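Long-range contacts in kelch-like protein 7 (Homo sapiens, PDB 3II7), which acts as the substrate-specific adapter of a CUL3-RBX1 E3 ubiquitin ligase that marks proteins for degradation, this chain being its kelch-repeat domain: residues 100-108 and 119-130; 49-60 and 289-297. One frame throughout, in Å; residues are numbered along the deposited sequence. Where two conformers were deposited one is given.

Contact 1 (100-108 and 119-130)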
loop_
_atom_site.group_PDB
_atom_site.type_symbol
_atom_site.label_atom_id
_atom_site.label_comp_id
_atom_site.label_asym_id
_atom_site.label_seq_id
_atom_site.Cartn_x
_atom_site.Cartn_y
_atom_site.Cartn_z
ATOM N N ALA A 100 -3.240 12.999 0.572
ATOM C CA ALA A 100 -3.299 14.055 -0.425
ATOM C C ALA A 100 -3.590 15.382 0.257
ATOM O O ALA A 100 -4.600 15.500 0.971
ATOM C CB ALA A 100 -4.390 13.747 -1.485
ATOM N N GLU A 101 -2.707 16.360 0.037
ATOM C CA GLU A 101 -2.917 17.760 0.493
ATOM C C GLU A 101 -3.328 17.875 1.981
ATOM O O GLU A 101 -4.295 18.558 2.327
ATOM C CB GLU A 101 -3.921 18.463 -0.422
ATOM C CG GLU A 101 -3.501 18.397 -1.918
ATOM C CD GLU A 101 -4.363 19.261 -2.848
ATOM O OE1 GLU A 101 -4.780 20.359 -2.422
ATOM O OE2 GLU A 101 -4.609 18.838 -4.010
ATOM N N GLY A 102 -2.600 17.173 2.840
ATOM C CA GLY A 102 -2.791 17.286 4.300
ATOM C C GLY A 102 -3.874 16.411 4.893
ATOM O O GLY A 102 -4.073 16.412 6.118
ATOM N N LYS A 103 -4.561 15.636 4.051
ATOM C CA LYS A 103 -5.538 14.682 4.524
ATOM C C LYS A 103 -5.057 13.232 4.320
ATOM O O LYS A 103 -4.441 12.903 3.291
ATOM C CB LYS A 103 -6.869 14.871 3.818
ATOM C CG LYS A 103 -7.622 16.132 4.266
ATOM C CD LYS A 103 -7.290 17.331 3.429
ATOM C CE LYS A 103 -8.312 18.452 3.641
ATOM N NZ LYS A 103 -8.019 19.610 2.764
ATOM N N ILE A 104 -5.337 12.392 5.303
ATOM C CA ILE A 104 -5.088 10.956 5.211
ATOM C C ILE A 104 -6.393 10.260 4.880
ATOM O O ILE A 104 -7.325 10.291 5.680
ATOM C CB ILE A 104 -4.576 10.381 6.554
ATOM C CG1 ILE A 104 -3.346 11.149 7.068
ATOM C CG2 ILE A 104 -4.299 8.913 6.416
ATOM C CD1 ILE A 104 -2.261 11.306 6.119
ATOM N N TYR A 105 -6.444 9.605 3.731
ATOM C CA TYR A 105 -7.624 8.887 3.286
ATOM C C TYR A 105 -7.506 7.398 3.571
ATOM O O TYR A 105 -6.423 6.810 3.461
ATOM C CB TYR A 105 -7.870 9.108 1.787
ATOM C CG TYR A 105 -8.162 10.542 1.412
ATOM C CD1 TYR A 105 -9.463 10.996 1.282
ATOM C CD2 TYR A 105 -7.125 11.441 1.166
ATOM C CE1 TYR A 105 -9.742 12.301 0.941
ATOM C CE2 TYR A 105 -7.403 12.777 0.812
ATOM C CZ TYR A 105 -8.721 13.181 0.707
ATOM O OH TYR A 105 -9.006 14.482 0.359
ATOM N N THR A 106 -8.629 6.824 3.987
ATOM C CA THR A 106 -8.737 5.377 4.254
ATOM C C THR A 106 -9.928 4.841 3.526
ATOM O O THR A 106 -10.998 5.444 3.563
ATOM C CB THR A 106 -8.816 5.077 5.781
ATOM O OG1 THR A 106 -10.012 5.604 6.336
ATOM C CG2 THR A 106 -7.603 5.693 6.519
ATOM N N SER A 107 -9.758 3.703 2.845
ATOM C CA SER A 107 -10.832 3.117 2.027
ATOM C C SER A 107 -10.984 1.642 2.193
ATOM O O SER A 107 -10.020 0.897 2.330
ATOM C CB SER A 107 -10.589 3.383 0.523
ATOM O OG SER A 107 -9.407 2.707 0.086
ATOM N N GLY A 108 -12.241 1.214 2.135
ATOM C CA GLY A 108 -12.562 -0.183 2.095
ATOM C C GLY A 108 -12.169 -0.930 3.338
ATOM O O GLY A 108 -12.152 -0.366 4.457
ATOM N N LEU A 119 -16.635 2.091 2.369
ATOM C CA LEU A 119 -16.384 3.211 3.255
ATOM C C LEU A 119 -15.129 3.980 2.909
ATOM O O LEU A 119 -14.096 3.397 2.567
ATOM C CB LEU A 119 -16.275 2.696 4.699
ATOM C CG LEU A 119 -16.108 3.694 5.827
ATOM C CD1 LEU A 119 -17.267 4.698 5.909
ATOM C CD2 LEU A 119 -16.001 2.897 7.123
ATOM N N PHE A 120 -15.230 5.297 3.003
ATOM C CA PHE A 120 -14.133 6.205 2.686
ATOM C C PHE A 120 -14.140 7.291 3.763
ATOM O O PHE A 120 -15.096 8.026 3.871
ATOM C CB PHE A 120 -14.389 6.781 1.272
ATOM C CG PHE A 120 -13.222 7.499 0.647
ATOM C CD1 PHE A 120 -11.955 6.965 0.660
ATOM C CD2 PHE A 120 -13.413 8.721 -0.039
ATOM C CE1 PHE A 120 -10.915 7.620 0.036
ATOM C CE2 PHE A 120 -12.349 9.368 -0.653
ATOM C CZ PHE A 120 -11.104 8.802 -0.616
ATOM N N GLU A 121 -13.082 7.346 4.572
ATOM C CA GLU A 121 -12.989 8.271 5.731
ATOM C C GLU A 121 -11.647 8.975 5.664
ATOM O O GLU A 121 -10.645 8.324 5.372
ATOM C CB GLU A 121 -13.094 7.484 7.075
ATOM C CG GLU A 121 -14.357 6.611 7.225
ATOM C CD GLU A 121 -14.488 5.866 8.570
ATOM O OE1 GLU A 121 -13.495 5.297 9.089
ATOM O OE2 GLU A 121 -15.623 5.798 9.083
ATOM N N CYS A 122 -11.592 10.285 5.937
ATOM C CA CYS A 122 -10.311 10.946 5.929
ATOM C C CYS A 122 -10.046 11.741 7.183
ATOM O O CYS A 122 -10.969 12.213 7.849
ATOM C CB CYS A 122 -10.112 11.759 4.666
ATOM S SG CYS A 122 -10.622 13.433 4.655
ATOM N N TYR A 123 -8.754 11.846 7.498
ATOM C CA TYR A 123 -8.256 12.510 8.674
ATOM C C TYR A 123 -7.562 13.771 8.226
ATOM O O TYR A 123 -6.629 13.714 7.405
ATOM C CB TYR A 123 -7.261 11.610 9.401
ATOM C CG TYR A 123 -6.648 12.176 10.688
ATOM C CD1 TYR A 123 -7.407 12.316 11.848
ATOM C CD2 TYR A 123 -5.298 12.532 10.746
ATOM C CE1 TYR A 123 -6.852 12.816 13.022
ATOM C CE2 TYR A 123 -4.727 13.025 11.923
ATOM C CZ TYR A 123 -5.510 13.169 13.050
ATOM O OH TYR A 123 -4.952 13.643 14.205
ATOM N N ASP A 124 -8.011 14.913 8.750
ATOM C CA ASP A 124 -7.404 16.197 8.430
ATOM C C ASP A 124 -6.256 16.413 9.409
ATOM O O ASP A 124 -6.481 16.575 10.598
ATOM C CB ASP A 124 -8.425 17.323 8.528
ATOM C CG ASP A 124 -7.865 18.654 8.065
ATOM O OD1 ASP A 124 -6.775 19.028 8.521
ATOM O OD2 ASP A 124 -8.512 19.317 7.248
ATOM N N THR A 125 -5.018 16.361 8.910
ATOM C CA THR A 125 -3.843 16.413 9.799
ATOM C C THR A 125 -3.666 17.779 10.463
ATOM O O THR A 125 -2.973 17.875 11.472
ATOM C CB THR A 125 -2.496 16.035 9.073
ATOM O OG1 THR A 125 -2.187 17.017 8.081
ATOM C CG2 THR A 125 -2.578 14.662 8.421
ATOM N N ARG A 126 -4.282 18.825 9.893
ATOM C CA ARG A 126 -4.202 20.184 10.464
ATOM C C ARG A 126 -5.164 20.342 11.646
ATOM O O ARG A 126 -4.757 20.775 12.721
ATOM C CB ARG A 126 -4.489 21.237 9.387
ATOM C CG ARG A 126 -4.368 22.699 9.887
ATOM C CD ARG A 126 -4.438 23.700 8.749
ATOM N NE ARG A 126 -5.774 23.779 8.148
ATOM C CZ ARG A 126 -6.822 24.427 8.676
ATOM N NH1 ARG A 126 -6.726 25.061 9.852
ATOM N NH2 ARG A 126 -7.984 24.433 8.028
ATOM N N THR A 127 -6.439 19.990 11.434
ATOM C CA THR A 127 -7.477 20.069 12.483
ATOM C C THR A 127 -7.560 18.817 13.381
ATOM O O THR A 127 -8.259 18.828 14.385
ATOM C CB THR A 127 -8.860 20.314 11.870
ATOM O OG1 THR A 127 -9.161 19.264 10.947
ATOM C CG2 THR A 127 -8.897 21.651 11.132
ATOM N N GLU A 128 -6.862 17.741 12.998
ATOM C CA GLU A 128 -6.845 16.487 13.760
ATOM C C GLU A 128 -8.260 15.935 13.955
ATOM O O GLU A 128 -8.634 15.496 15.036
ATOM C CB GLU A 128 -6.104 16.667 15.097
ATOM C CG GLU A 128 -4.646 17.095 14.903
ATOM C CD GLU A 128 -3.802 16.992 16.170
ATOM O OE1 GLU A 128 -4.265 17.448 17.235
ATOM O OE2 GLU A 128 -2.666 16.473 16.089
ATOM N N SER A 129 -9.029 15.939 12.872
ATOM C CA SER A 129 -10.386 15.454 12.902
ATOM C C SER A 129 -10.668 14.513 11.739
ATOM O O SER A 129 -10.078 14.636 10.649
ATOM C CB SER A 129 -11.347 16.635 12.858
ATOM O OG SER A 129 -11.086 17.458 11.748
ATOM N N TRP A 130 -11.589 13.576 11.979
ATOM C CA TRP A 130 -12.005 12.609 10.992
ATOM C C TRP A 130 -13.323 12.999 10.340
ATOM O O TRP A 130 -14.210 13.551 10.998
ATOM C CB TRP A 130 -12.170 11.234 11.640
ATOM C CG TRP A 130 -10.884 10.527 11.921
ATOM C CD1 TRP A 130 -10.203 10.474 13.125
ATOM C CD2 TRP A 130 -10.142 9.729 11.007
ATOM N NE1 TRP A 130 -9.073 9.696 12.993
ATOM C CE2 TRP A 130 -9.008 9.228 11.703
ATOM C CE3 TRP A 130 -10.311 9.381 9.660
ATOM C CZ2 TRP A 130 -8.055 8.409 11.083
ATOM C CZ3 TRP A 130 -9.363 8.573 9.056
ATOM C CH2 TRP A 130 -8.242 8.107 9.764
#
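Thr106 and Glu121 pair across two antiparallel strands, 103-107 and 120-124, the middle strands of a four-stranded kelch blade. Glu121 O takes two bonds from Thr106. The backbone N comes nearly along the C=O axis. Thr106 OG1, at 3.0 Å from Glu121 O, comes in tilted 32° from the carbonyl plane. Arg92 binds both Thr106 OG1 and the Glu121 carboxylate, so these two polar ends share one charged partner.

Near the turn, Gly102 O is gripped twice by Thr125. Thr125 N and Thr125 OG1 both donate hydrogen bonds to Gly102 O, at 2.9 and 2.8 Å. A chi1 of 66° puts OG1 between the backbone N and the carbonyl carbon and sends CG2 to Ile104 CG1.

Tyr105 can be followed outward. Its CB meets Phe120 CE1. CG lies about equally far from Phe120 CZ and Cys122 CB. Tyr105 CD1 lies 3.3 Å from Phe120 CZ and 3.5 Å from Cys122 CB. CE1 passes Cys122 CB and then SG. Cys122 CB thus sits over one ring face as a CH-pi contact. The Tyr105 and Phe120 rings are nearly parallel, at 19°, but so far displaced that little of one lies over the other.

Ser107 OG is hydrogen-bonded to His143 NE2. Beyond Asp124, whose OD1 forms an Asx turn with Arg126 N, a G1 beta bulge leads into strand 129-133. Strand 96-100 flanks 103-107 on its other side. Ile104 packs on strands 50-54 and 57-61 of the preceding blade, and Phe120 meets Tyr174 and Trp181 of the next.

Contact 2 (49-60 and 289-297). With EDO (1,2-ethanediol), chain H.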
loop_
_atom_site.group_PDB
_atom_site.type_symbol
_atom_site.label_atom_id
_atom_site.label_comp_id
_atom_site.label_asym_id
_atom_site.label_seq_id
_atom_site.Cartn_x
_atom_site.Cartn_y
_atom_site.Cartn_z
ATOM N N ALA A 49 -3.366 -4.141 8.717
ATOM C CA ALA A 49 -3.488 -2.661 8.833
ATOM C C ALA A 49 -2.998 -1.973 7.553
ATOM O O ALA A 49 -2.776 -2.625 6.509
ATOM C CB ALA A 49 -2.705 -2.164 10.066
ATOM N N ALA A 50 -2.892 -0.650 7.619
ATOM C CA ALA A 50 -2.394 0.171 6.520
ATOM C C ALA A 50 -1.511 1.263 7.067
ATOM O O ALA A 50 -1.598 1.602 8.241
ATOM C CB ALA A 50 -3.552 0.788 5.730
ATOM N N CYS A 51 -0.645 1.810 6.209
ATOM C CA CYS A 51 0.184 2.935 6.629
ATOM C C CYS A 51 0.236 3.997 5.550
ATOM O O CYS A 51 -0.106 3.727 4.396
ATOM C CB CYS A 51 1.571 2.492 7.024
ATOM S SG CYS A 51 2.657 2.199 5.677
ATOM N N VAL A 52 0.592 5.213 5.933
ATOM C CA VAL A 52 0.668 6.304 4.988
ATOM C C VAL A 52 1.619 7.350 5.553
ATOM O O VAL A 52 1.692 7.527 6.762
ATOM C CB VAL A 52 -0.769 6.909 4.707
ATOM C CG1 VAL A 52 -1.540 7.096 6.033
ATOM C CG2 VAL A 52 -0.698 8.212 3.929
ATOM N N PHE A 53 2.351 8.013 4.666
ATOM C CA PHE A 53 3.269 9.059 5.069
ATOM C C PHE A 53 2.761 10.427 4.659
ATOM O O PHE A 53 2.330 10.611 3.510
ATOM C CB PHE A 53 4.628 8.823 4.451
ATOM C CG PHE A 53 5.616 9.873 4.773
ATOM C CD1 PHE A 53 6.252 9.885 6.016
ATOM C CD2 PHE A 53 5.940 10.858 3.851
ATOM C CE1 PHE A 53 7.207 10.866 6.301
ATOM C CE2 PHE A 53 6.873 11.848 4.153
ATOM C CZ PHE A 53 7.503 11.848 5.354
ATOM N N TRP A 54 2.818 11.390 5.586
ATOM C CA TRP A 54 2.554 12.798 5.261
ATOM C C TRP A 54 3.348 13.709 6.191
ATOM O O TRP A 54 3.290 13.540 7.395
ATOM C CB TRP A 54 1.067 13.161 5.353
ATOM C CG TRP A 54 0.835 14.569 4.987
ATOM C CD1 TRP A 54 0.619 15.611 5.841
ATOM C CD2 TRP A 54 0.909 15.136 3.677
ATOM N NE1 TRP A 54 0.527 16.783 5.146
ATOM C CE2 TRP A 54 0.691 16.521 3.809
ATOM C CE3 TRP A 54 1.116 14.600 2.397
ATOM C CZ2 TRP A 54 0.682 17.385 2.712
ATOM C CZ3 TRP A 54 1.095 15.459 1.302
ATOM C CH2 TRP A 54 0.881 16.836 1.470
ATOM N N ASP A 55 4.068 14.677 5.606
ATOM C CA ASP A 55 4.727 15.765 6.367
ATOM C C ASP A 55 5.437 15.265 7.634
ATOM O O ASP A 55 5.103 15.620 8.773
ATOM C CB ASP A 55 3.707 16.849 6.693
ATOM C CG ASP A 55 4.322 18.090 7.299
ATOM O OD1 ASP A 55 5.490 18.430 6.996
ATOM O OD2 ASP A 55 3.608 18.727 8.086
ATOM N N ASN A 56 6.429 14.426 7.390
ATOM C CA ASN A 56 7.330 13.875 8.408
ATOM C C ASN A 56 6.750 12.814 9.351
ATOM O O ASN A 56 7.456 12.382 10.282
ATOM C CB ASN A 56 7.983 14.987 9.223
ATOM C CG ASN A 56 8.873 15.881 8.375
ATOM O OD1 ASN A 56 9.499 15.417 7.409
ATOM N ND2 ASN A 56 8.970 17.145 8.751
ATOM N N VAL A 57 5.519 12.377 9.091
ATOM C CA VAL A 57 4.836 11.407 9.952
ATOM C C VAL A 57 4.346 10.189 9.168
ATOM O O VAL A 57 3.656 10.337 8.125
ATOM C CB VAL A 57 3.645 12.065 10.685
ATOM C CG1 VAL A 57 2.962 11.045 11.643
ATOM C CG2 VAL A 57 4.111 13.295 11.471
ATOM N N VAL A 58 4.679 8.989 9.689
ATOM C CA VAL A 58 4.075 7.722 9.234
ATOM C C VAL A 58 2.890 7.444 10.133
ATOM O O VAL A 58 3.040 7.392 11.363
ATOM C CB VAL A 58 5.029 6.542 9.313
ATOM C CG1 VAL A 58 4.310 5.247 8.897
ATOM C CG2 VAL A 58 6.310 6.752 8.429
ATOM N N TYR A 59 1.705 7.308 9.527
ATOM C CA TYR A 59 0.483 6.935 10.253
ATOM C C TYR A 59 0.204 5.468 10.020
ATOM O O TYR A 59 0.174 4.998 8.841
ATOM C CB TYR A 59 -0.710 7.754 9.757
ATOM C CG TYR A 59 -0.552 9.229 10.002
ATOM C CD1 TYR A 59 -1.092 9.829 11.135
ATOM C CD2 TYR A 59 0.136 10.017 9.116
ATOM C CE1 TYR A 59 -0.944 11.184 11.365
ATOM C CE2 TYR A 59 0.277 11.385 9.312
ATOM C CZ TYR A 59 -0.257 11.969 10.445
ATOM O OH TYR A 59 -0.102 13.304 10.658
ATOM N N ILE A 60 0.018 4.736 11.121
ATOM C CA ILE A 60 -0.331 3.314 11.079
ATOM C C ILE A 60 -1.740 3.191 11.618
ATOM O O ILE A 60 -2.031 3.626 12.762
ATOM C CB ILE A 60 0.637 2.482 11.904
ATOM C CG1 ILE A 60 2.020 2.519 11.252
ATOM C CG2 ILE A 60 0.144 0.980 12.013
ATOM C CD1 ILE A 60 3.099 1.853 12.021
ATOM N N CYS A 289 4.422 -6.963 6.478
ATOM C CA CYS A 289 4.787 -5.665 6.968
ATOM C C CYS A 289 3.981 -4.578 6.268
ATOM O O CYS A 289 3.382 -4.792 5.215
ATOM C CB CYS A 289 6.277 -5.409 6.712
ATOM S SG CYS A 289 6.758 -5.414 4.982
ATOM N N LEU A 290 3.963 -3.414 6.893
ATOM C CA LEU A 290 3.509 -2.185 6.279
ATOM C C LEU A 290 4.698 -1.514 5.606
ATOM O O LEU A 290 5.847 -1.627 6.075
ATOM C CB LEU A 290 2.879 -1.280 7.349
ATOM C CG LEU A 290 1.735 -1.929 8.110
ATOM C CD1 LEU A 290 1.307 -0.995 9.235
ATOM C CD2 LEU A 290 0.598 -2.211 7.137
ATOM N N ILE A 291 4.434 -0.862 4.481
ATOM C CA ILE A 291 5.499 -0.215 3.701
ATOM C C ILE A 291 5.041 1.154 3.183
ATOM O O ILE A 291 3.870 1.328 2.770
ATOM C CB ILE A 291 5.910 -1.139 2.502
ATOM C CG1 ILE A 291 7.123 -0.533 1.750
ATOM C CG2 ILE A 291 4.704 -1.448 1.593
ATOM C CD1 ILE A 291 7.767 -1.514 0.718
ATOM N N CYS A 292 5.944 2.139 3.225
ATOM C CA CYS A 292 5.671 3.436 2.641
ATOM C C CYS A 292 6.979 4.146 2.341
ATOM O O CYS A 292 8.039 3.777 2.871
ATOM C CB CYS A 292 4.774 4.304 3.546
ATOM S SG CYS A 292 5.501 4.774 5.095
ATOM N N VAL A 293 6.911 5.135 1.467
ATOM C CA VAL A 293 8.057 5.973 1.172
ATOM C C VAL A 293 8.037 7.160 2.125
ATOM O O VAL A 293 6.980 7.818 2.296
ATOM C CB VAL A 293 8.047 6.469 -0.277
ATOM C CG1 VAL A 293 9.245 7.450 -0.543
ATOM C CG2 VAL A 293 8.050 5.290 -1.207
ATOM N N VAL A 294 9.172 7.418 2.769
ATOM C CA VAL A 294 9.322 8.576 3.639
ATOM C C VAL A 294 10.346 9.552 3.061
ATOM O O VAL A 294 11.297 9.154 2.422
ATOM C CB VAL A 294 9.752 8.180 5.087
ATOM C CG1 VAL A 294 8.853 7.123 5.658
ATOM C CG2 VAL A 294 11.148 7.729 5.128
ATOM N N ASP A 295 10.126 10.833 3.301
ATOM C CA ASP A 295 11.170 11.850 3.202
ATOM C C ASP A 295 11.727 12.202 4.613
ATOM O O ASP A 295 10.959 12.604 5.507
ATOM C CB ASP A 295 10.601 13.095 2.579
ATOM C CG ASP A 295 11.665 14.000 2.034
ATOM O OD1 ASP A 295 12.854 13.809 2.380
ATOM O OD2 ASP A 295 11.312 14.901 1.252
ATOM N N THR A 296 13.047 12.061 4.809
ATOM C CA THR A 296 13.660 12.282 6.144
ATOM C C THR A 296 14.195 13.725 6.363
ATOM O O THR A 296 14.860 13.994 7.369
ATOM C CB THR A 296 14.817 11.247 6.443
ATOM O OG1 THR A 296 15.897 11.435 5.518
ATOM C CG2 THR A 296 14.320 9.797 6.362
ATOM N N CYS A 297 13.882 14.643 5.446
ATOM C CA CYS A 297 14.433 16.023 5.494
ATOM C C CYS A 297 13.869 16.901 6.641
ATOM O O CYS A 297 12.667 16.888 6.943
ATOM C CB CYS A 297 14.223 16.725 4.146
ATOM S SG CYS A 297 12.486 17.021 3.715
HETATM C C1 EDO H . -0.202 -4.984 7.910
HETATM O O1 EDO H . -0.805 -5.151 9.188
HETATM C C2 EDO H . -0.350 -6.202 7.027
HETATM O O2 EDO H . -0.042 -5.818 5.681
#
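Two cysteines face each other here without a disulfide: Cys51 SG and Cys292 SG are 3.9 Å apart. They lie between two blades of the kelch beta-propeller. Strand 290-295 completes the blade of strands 13-18, 26-30 and 35-38, so the two chain ends together close the ring. It packs on strands 50-54 and 57-60 of the next blade. Strands 50-54 and 290-295 run nearly parallel but belong to different sheets. The interface is mostly apolar.

Leu290 buries the most surface in the contact, 105 Å². Its CD1 lies 3.6 Å from Ile60 CG2, and its CB touches Cys51 SG. Val58 CG2 fills in between Cys292 SG and Val294 CG1.

Phe53 has CG anti to the backbone N (chi1 178°), which lays the ring against the backbone of 293-295. Val294 CA stands 3.9 Å above the ring centre, only 1° off the normal, a CH-pi contact. An alanine here would remove the ring and is likely to open a gap over Val294 CA, with the CH-pi contact lost. Asp295 OD1 accepts from the backbone N of Asp12.

A 1,2-ethanediol, probably from the crystallisation liquor, is doubtfully placed beside Ala49. Cys51 SG also lies 3.3 Å from Ile291 O.

Overall arrangement
Contact 1 joins neighbouring strands within one blade, while contact 2 joins two blades. The first is therefore knit by backbone hydrogen bonds with side chains on both sheet faces; the second relies on apolar side chains, sulfur atoms and one ring. Contact 2 is nearer the centre of the chain, about 10 Å against 16 Å, yet most residues touching in contact 1 are buried and most in contact 2 only partly exposed. Contact 1 is nested inside the long loop that contact 2 closes. Their centres are about 14 Å apart. The blade of strands 50-54 and 57-61 lies between: one side meets residues 289-297, the other contact 1, where Trp54 CZ2 packs 3.3 Å from Gly102 N.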